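Local coordinates for periplasmic protein TorT (Vibrio parahaemolyticus, PDB 3O1I), which probably serves as the periplasmic binding protein for trimethylamine N-oxide (TMAO), forming a complex with the sensor domain of the histidine kinase receptor TorS, at residues 10-16 against 40-46; 53-57 against 83-87; 116-122 against 156-161. One frame throughout, in Å; residues are numbered along the deposited sequence.

Interactions 1 and 2 belong to the lobe built on the sheet of strands 7-12, 37-42, 66-69, 90-92 and 107-110; interaction 3 lies on the opposite side of the chain's centre. Interaction 1 pairs the edge strand with its neighbour; helix 49-62, which follows strand 37-42, carries residues 53-57 of interaction 2. The two touch: L41 CD1 lies 3.4 Å from Q55 O, and I11 CG1 4.2 Å from L56 CD1, with their centres about 15 Å apart. Interaction 3 sits about 28 Å from interaction 1 and 36 Å from interaction 2, centre to centre. No ligand is bound; of the three, interaction 1 alone reaches TorS.

Interaction 1 of 3, residues 10-16 against 40-46; sequences AIYPHLK and VLEAGGY
Residues 10-12 and 40-42 run as parallel strands, their axes 4.8 Å apart at closest and inclined by 19°, with A10 beside V40 (CA to CA 4.9 Å) and I11 and Y12 opposite L41 and E42. The firmest hydrogen bond is L41 N to A10 O at 3.0 Å; Y12 N to L41 O (3.2 Å), A43 N to Y12 O (3.3 Å) and, further along, G45 N to P13 O (2.9 Å) are weak. G44 has positive phi, and G45 has phi/psi 165/155, where a CB would jam against the preceding carbonyl O, which calls for glycine. A10, Y12, V40 and E42 share one face: A10 CB meets V40 CG1 at 3.8 Å, and Y12 OH, 3.6 Å from V40 CG1, bonds to N24. On the other face I11 (mm) brings CD1 within 3.4 Å of L41 CB, under helix 49-62. Y46 closes on P13, CE1 to CG 3.4 Å, and meets H14 rim to rim with centroids 5.5 Å apart and planes at 48°; W20 lies edge-to-face with H14. This is the first beta-alpha-beta unit of a periplasmic-binding-protein lobe, its strands bridged by helix 18-32. TorS packs on L15, K16 and E42. The chemistry thus combines one strong and several weak backbone bonds, apolar contacts on both sheet faces, and a rim-to-rim H14-Y46 pair with P13 packed on the Y46 ring.

Interaction 2 of 3, residues 53-57 against 83-87; sequences EQQLA and SWVGN
W84 is the centre of this contact, its m rotamer with chi2 at 88° laying the indole against one side of helix 49-62. The backbone of 53-57 is regular helix, with A57 N bonded to E53 O at 2.9 Å; residues 83-85 end the short helix 82-85, and G86 then breaks away with positive phi (84/-132), a conformation that calls for glycine. The two backbones come nearest, CA to CA, at A57 and W84 (5.3 Å). As a knob, the W84 side chain fills the hole bounded by E53, Q54, L56 and A57. E53, m at chi1 and extended (t) at chi2, sets CB over the six-membered ring, 3.5 Å from its centroid and 16° off the normal, a CH-pi contact, while its OE2 comes to 3.1 Å from W84 CZ2. Q54 starts away from the tryptophan, but its mm chain folds NE2 back to 3.6 Å from W84 CZ3. A57 CB meets the ring edge, 4.4 Å from W84 CE3. Deeper, L56 (t, p) places CG 4.0 Å from CG2 of V85 (t) and CD2 4.3 Å from W84 CB; both L56 and V85 also rest on I67 of strand 66-69. The contact thus joins two helices flanking the same sheet of the lobe. Without hydrogen bonds between the segments, it holds by shape and dispersion: E53 CB and A57 CB pack the indole, the E53 carboxylate and Q54 amide lie near it, and branched apolar side chains meet beneath.

Interaction 3 of 3, residues 116-122 against 156-161; sequences YWMGYEA and TGFYEA
Helices 116-122 and 156-161 run in roughly the same direction, crossing at -34° with axes only 6.4 Å apart; they belong to helices 116-127 and 152-163, before and after strand 137-142 of the four-stranded parallel sheet. T156 comes first, its CG2 3.7 Å from Y116 CE1 at the ring edge. G157 permits the tight crossing: its CA is 3.2 Å from Y116 O in a CA-H...O contact and lies over the Y116 ring, 3.6 Å from the centroid, while its O faces Y120 CA at 3.4 Å. A CB here would strike Y116 O, just as one on G119 would strike F158 N. F158 follows, CA 3.1 Å from G119 O; with chi1 t, its CA-to-CB bond points away overall, yet CD1 lies 4.4 Å from A122 CB. E160 then sets CG 3.0 Å from Y116 OH and CB 3.9 Å from Y120 CE1. Last, A161 places CB over the Y120 ring (t), 3.4 Å from the centroid. Close glycine-mediated helix packing results, resting on CA-H...O and CH-pi contacts, with no conventional hydrogen bond between the segments.

Interaction 1 of 3, residues 10-16 against 40-46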
# COMPACT_ATOMS: atom_id res chain seq x y z
N ALA D 10 -1.20 19.04 25.95
CA ALA D 10 0.07 19.08 25.20
C ALA D 10 -0.12 18.70 23.73
O ALA D 10 -0.60 17.61 23.40
CB ALA D 10 1.09 18.15 25.86
N ILE D 11 0.28 19.61 22.85
CA ILE D 11 0.14 19.42 21.41
C ILE D 11 1.48 19.29 20.68
O ILE D 11 2.11 20.28 20.33
CB ILE D 11 -0.67 20.60 20.79
CG1 ILE D 11 -2.04 20.68 21.46
CG2 ILE D 11 -0.84 20.42 19.28
CD1 ILE D 11 -2.73 19.34 21.59
N TYR D 12 1.89 18.04 20.44
CA TYR D 12 3.14 17.77 19.73
C TYR D 12 2.96 17.92 18.23
O TYR D 12 1.85 18.10 17.73
CB TYR D 12 3.59 16.34 19.97
CG TYR D 12 3.64 15.89 21.41
CD1 TYR D 12 3.60 16.80 22.47
CD2 TYR D 12 3.82 14.54 21.71
CE1 TYR D 12 3.75 16.37 23.79
CE2 TYR D 12 3.96 14.10 23.01
CZ TYR D 12 3.93 15.02 24.05
OH TYR D 12 4.12 14.57 25.32
N PRO D 13 4.07 17.87 17.48
CA PRO D 13 3.97 17.99 16.02
C PRO D 13 3.85 16.57 15.46
O PRO D 13 3.46 16.36 14.31
CB PRO D 13 5.28 18.67 15.64
CG PRO D 13 6.24 18.09 16.64
CD PRO D 13 5.45 18.09 17.93
N HIS D 14 4.19 15.60 16.31
CA HIS D 14 4.13 14.16 16.03
C HIS D 14 4.68 13.38 17.22
O HIS D 14 5.01 13.95 18.24
CB HIS D 14 4.98 13.80 14.81
CG HIS D 14 6.45 13.92 15.06
ND1 HIS D 14 7.19 15.01 14.63
CD2 HIS D 14 7.30 13.12 15.72
CE1 HIS D 14 8.44 14.86 15.02
NE2 HIS D 14 8.54 13.73 15.69
N LEU D 15 4.77 12.07 17.07
CA LEU D 15 5.32 11.23 18.12
C LEU D 15 6.01 10.04 17.45
O LEU D 15 5.68 8.88 17.71
CB LEU D 15 4.24 10.76 19.09
CG LEU D 15 4.76 10.32 20.48
CD1 LEU D 15 5.22 11.53 21.27
CD2 LEU D 15 3.68 9.60 21.26
N LYS D 16 6.97 10.36 16.59
CA LYS D 16 7.73 9.36 15.85
C LYS D 16 9.22 9.28 16.26
O LYS D 16 9.78 8.19 16.36
CB LYS D 16 7.61 9.63 14.35
CG LYS D 16 6.17 9.58 13.86
CD LYS D 16 6.03 9.85 12.36
CE LYS D 16 6.33 11.30 12.01
NZ LYS D 16 5.99 11.61 10.59
N VAL D 40 -2.55 14.30 25.76
CA VAL D 40 -1.65 14.53 24.65
C VAL D 40 -2.24 14.26 23.26
O VAL D 40 -2.80 13.19 23.00
CB VAL D 40 -0.39 13.67 24.83
CG1 VAL D 40 0.55 14.35 25.80
CG2 VAL D 40 -0.78 12.29 25.36
N LEU D 41 -2.13 15.25 22.38
CA LEU D 41 -2.63 15.14 21.01
C LEU D 41 -1.47 15.43 20.06
O LEU D 41 -0.92 16.54 20.06
CB LEU D 41 -3.74 16.16 20.73
CG LEU D 41 -4.97 16.21 21.63
CD1 LEU D 41 -5.99 17.13 20.95
CD2 LEU D 41 -5.55 14.81 21.87
N GLU D 42 -1.11 14.44 19.25
CA GLU D 42 -0.01 14.61 18.32
C GLU D 42 -0.54 14.77 16.90
O GLU D 42 -1.34 13.97 16.43
CB GLU D 42 0.96 13.43 18.42
CG GLU D 42 0.40 12.10 17.96
CD GLU D 42 0.83 11.76 16.54
OE1 GLU D 42 0.35 10.74 16.01
OE2 GLU D 42 1.66 12.51 15.97
N ALA D 43 -0.08 15.82 16.23
CA ALA D 43 -0.50 16.15 14.87
C ALA D 43 -0.18 15.10 13.81
O ALA D 43 -0.51 15.29 12.62
CB ALA D 43 0.09 17.48 14.46
N GLY D 44 0.49 14.02 14.21
CA GLY D 44 0.85 12.98 13.27
C GLY D 44 1.89 13.35 12.23
O GLY D 44 2.25 12.51 11.42
N GLY D 45 2.37 14.59 12.23
CA GLY D 45 3.37 14.96 11.25
C GLY D 45 3.58 16.45 11.13
O GLY D 45 2.68 17.22 11.44
N TYR D 46 4.75 16.88 10.68
CA TYR D 46 5.01 18.31 10.57
C TYR D 46 4.20 18.98 9.48
O TYR D 46 3.78 20.12 9.63
CB TYR D 46 6.50 18.59 10.34
CG TYR D 46 7.26 18.81 11.64
CD1 TYR D 46 7.37 17.79 12.58
CD2 TYR D 46 7.83 20.05 11.94
CE1 TYR D 46 8.02 18.00 13.80
CE2 TYR D 46 8.48 20.27 13.16
CZ TYR D 46 8.57 19.23 14.09
OH TYR D 46 9.22 19.42 15.29

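Interaction 2 of 3, residues 53-57 against 83-87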
# COMPACT_ATOMS: atom_id res chain seq x y z
N GLU D 53 -4.25 22.59 14.03
CA GLU D 53 -5.19 23.70 14.24
C GLU D 53 -6.45 23.14 14.85
O GLU D 53 -7.02 23.71 15.78
CB GLU D 53 -5.54 24.37 12.92
CG GLU D 53 -4.39 25.08 12.25
CD GLU D 53 -4.80 25.70 10.93
OE1 GLU D 53 -5.32 24.96 10.08
OE2 GLU D 53 -4.59 26.92 10.75
N GLN D 54 -6.89 22.00 14.33
CA GLN D 54 -8.09 21.34 14.83
C GLN D 54 -7.86 20.73 16.22
O GLN D 54 -8.68 20.88 17.12
CB GLN D 54 -8.56 20.26 13.84
CG GLN D 54 -8.69 20.74 12.37
CD GLN D 54 -9.66 21.91 12.18
OE1 GLN D 54 -10.85 21.81 12.47
NE2 GLN D 54 -9.14 23.03 11.68
N GLN D 55 -6.73 20.05 16.41
CA GLN D 55 -6.42 19.44 17.71
C GLN D 55 -6.24 20.55 18.73
O GLN D 55 -6.47 20.38 19.93
CB GLN D 55 -5.12 18.62 17.63
CG GLN D 55 -5.21 17.38 16.74
CD GLN D 55 -4.05 16.43 16.96
OE1 GLN D 55 -2.90 16.78 16.73
NE2 GLN D 55 -4.36 15.20 17.40
N LEU D 56 -5.83 21.71 18.22
CA LEU D 56 -5.62 22.90 19.03
C LEU D 56 -7.00 23.39 19.46
O LEU D 56 -7.21 23.79 20.61
CB LEU D 56 -4.92 23.96 18.18
CG LEU D 56 -4.08 25.03 18.85
CD1 LEU D 56 -3.14 24.41 19.88
CD2 LEU D 56 -3.29 25.77 17.77
N ALA D 57 -7.94 23.34 18.52
CA ALA D 57 -9.32 23.73 18.78
C ALA D 57 -9.99 22.63 19.60
O ALA D 57 -10.91 22.89 20.36
CB ALA D 57 -10.06 23.92 17.45
N SER D 83 -7.34 32.87 18.05
CA SER D 83 -8.41 32.48 17.13
C SER D 83 -8.69 30.97 17.13
O SER D 83 -9.64 30.52 16.49
CB SER D 83 -8.05 32.97 15.72
OG SER D 83 -8.96 32.51 14.74
N TRP D 84 -7.86 30.20 17.82
CA TRP D 84 -8.05 28.75 17.90
C TRP D 84 -8.16 28.31 19.36
O TRP D 84 -8.69 27.23 19.64
CB TRP D 84 -6.89 27.99 17.24
CG TRP D 84 -6.65 28.30 15.79
CD1 TRP D 84 -5.87 29.30 15.28
CD2 TRP D 84 -7.23 27.63 14.66
NE1 TRP D 84 -5.92 29.29 13.91
CE2 TRP D 84 -6.75 28.28 13.50
CE3 TRP D 84 -8.11 26.54 14.52
CZ2 TRP D 84 -7.12 27.88 12.21
CZ3 TRP D 84 -8.48 26.15 13.24
CH2 TRP D 84 -7.99 26.81 12.10
N VAL D 85 -7.68 29.14 20.28
CA VAL D 85 -7.72 28.78 21.69
C VAL D 85 -8.40 29.80 22.60
O VAL D 85 -8.91 29.45 23.67
CB VAL D 85 -6.30 28.51 22.24
CG1 VAL D 85 -6.37 27.49 23.35
CG2 VAL D 85 -5.41 28.01 21.13
N GLY D 86 -8.41 31.07 22.18
CA GLY D 86 -9.04 32.10 22.99
C GLY D 86 -8.18 32.68 24.10
O GLY D 86 -7.03 33.05 23.87
N ASN D 87 -8.72 32.77 25.31
CA ASN D 87 -7.98 33.33 26.44
C ASN D 87 -6.97 32.35 26.97
O ASN D 87 -6.18 32.70 27.85
CB ASN D 87 -8.92 33.70 27.59
CG ASN D 87 -9.37 32.49 28.43
OD1 ASN D 87 -10.00 31.56 27.91
ND2 ASN D 87 -9.06 32.52 29.72

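Interaction 3 of 3, residues 116-122 against 156-161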
# COMPACT_ATOMS: atom_id res chain seq x y z
N TYR D 116 21.99 26.54 18.42
CA TYR D 116 23.29 27.11 18.06
C TYR D 116 24.36 26.44 18.91
O TYR D 116 25.43 26.09 18.41
CB TYR D 116 23.29 28.61 18.36
CG TYR D 116 24.63 29.30 18.16
CD1 TYR D 116 24.92 29.95 16.96
CD2 TYR D 116 25.59 29.31 19.17
CE1 TYR D 116 26.13 30.60 16.78
CE2 TYR D 116 26.82 29.96 19.00
CZ TYR D 116 27.07 30.60 17.80
OH TYR D 116 28.25 31.26 17.60
N TRP D 117 24.06 26.25 20.18
CA TRP D 117 24.98 25.64 21.13
C TRP D 117 25.02 24.12 21.04
O TRP D 117 25.67 23.46 21.85
CB TRP D 117 24.66 26.10 22.56
CG TRP D 117 24.78 27.59 22.71
CD1 TRP D 117 23.78 28.52 22.59
CD2 TRP D 117 25.99 28.34 22.83
NE1 TRP D 117 24.29 29.79 22.62
CE2 TRP D 117 25.65 29.71 22.77
CE3 TRP D 117 27.34 27.98 22.98
CZ2 TRP D 117 26.61 30.72 22.85
CZ3 TRP D 117 28.29 28.98 23.06
CH2 TRP D 117 27.92 30.34 23.00
N MET D 118 24.30 23.56 20.08
CA MET D 118 24.30 22.12 19.87
C MET D 118 25.32 21.89 18.75
O MET D 118 26.14 20.97 18.79
CB MET D 118 22.91 21.64 19.45
CG MET D 118 21.85 21.79 20.52
SD MET D 118 21.93 20.48 21.75
CE MET D 118 21.65 19.01 20.76
N GLY D 119 25.27 22.77 17.75
CA GLY D 119 26.21 22.69 16.65
C GLY D 119 27.57 23.10 17.18
O GLY D 119 28.60 22.54 16.79
N TYR D 120 27.57 24.09 18.07
CA TYR D 120 28.81 24.57 18.66
C TYR D 120 29.42 23.44 19.46
O TYR D 120 30.59 23.09 19.28
CB TYR D 120 28.54 25.76 19.58
CG TYR D 120 29.81 26.51 19.94
CD1 TYR D 120 30.27 27.56 19.15
CD2 TYR D 120 30.58 26.14 21.06
CE1 TYR D 120 31.46 28.23 19.44
CE2 TYR D 120 31.77 26.79 21.36
CZ TYR D 120 32.20 27.83 20.55
OH TYR D 120 33.38 28.48 20.84
N GLU D 121 28.64 22.85 20.35
CA GLU D 121 29.14 21.76 21.16
C GLU D 121 29.74 20.66 20.30
O GLU D 121 30.68 19.97 20.72
CB GLU D 121 28.03 21.18 22.03
CG GLU D 121 28.12 21.58 23.50
CD GLU D 121 29.39 21.08 24.17
OE1 GLU D 121 29.66 19.86 24.13
OE2 GLU D 121 30.12 21.92 24.75
N ALA D 122 29.22 20.49 19.09
CA ALA D 122 29.70 19.45 18.18
C ALA D 122 31.00 19.84 17.49
O ALA D 122 31.92 19.03 17.37
CB ALA D 122 28.64 19.13 17.16
N THR D 156 25.65 27.85 11.74
CA THR D 156 26.46 28.92 12.31
C THR D 156 27.02 28.50 13.67
O THR D 156 28.15 28.86 14.01
CB THR D 156 25.64 30.23 12.46
OG1 THR D 156 25.25 30.69 11.16
CG2 THR D 156 26.47 31.31 13.15
N GLY D 157 26.24 27.75 14.42
CA GLY D 157 26.70 27.26 15.71
C GLY D 157 27.91 26.37 15.46
O GLY D 157 28.99 26.63 15.98
N PHE D 158 27.73 25.33 14.65
CA PHE D 158 28.81 24.41 14.30
C PHE D 158 29.96 25.17 13.66
O PHE D 158 31.12 24.98 14.01
CB PHE D 158 28.33 23.35 13.32
CG PHE D 158 29.43 22.44 12.83
CD1 PHE D 158 29.80 21.32 13.57
CD2 PHE D 158 30.13 22.73 11.66
CE1 PHE D 158 30.85 20.50 13.15
CE2 PHE D 158 31.18 21.93 11.24
CZ PHE D 158 31.54 20.81 11.98
N TYR D 159 29.63 26.02 12.69
CA TYR D 159 30.63 26.79 11.99
C TYR D 159 31.59 27.55 12.91
O TYR D 159 32.80 27.45 12.75
CB TYR D 159 29.97 27.76 11.01
CG TYR D 159 29.97 27.24 9.58
CD1 TYR D 159 29.30 26.07 9.24
CD2 TYR D 159 30.69 27.90 8.58
CE1 TYR D 159 29.34 25.56 7.93
CE2 TYR D 159 30.74 27.41 7.28
CZ TYR D 159 30.06 26.24 6.96
OH TYR D 159 30.12 25.74 5.67
N GLU D 160 31.05 28.29 13.88
CA GLU D 160 31.88 29.05 14.81
C GLU D 160 32.89 28.20 15.53
O GLU D 160 34.10 28.41 15.42
CB GLU D 160 31.01 29.77 15.84
CG GLU D 160 30.09 30.86 15.29
CD GLU D 160 30.82 31.88 14.42
OE1 GLU D 160 32.02 32.16 14.69
OE2 GLU D 160 30.19 32.42 13.49
N ALA D 161 32.40 27.22 16.28
CA ALA D 161 33.26 26.33 17.04
C ALA D 161 34.32 25.61 16.20
O ALA D 161 35.27 25.06 16.74
CB ALA D 161 32.42 25.30 17.77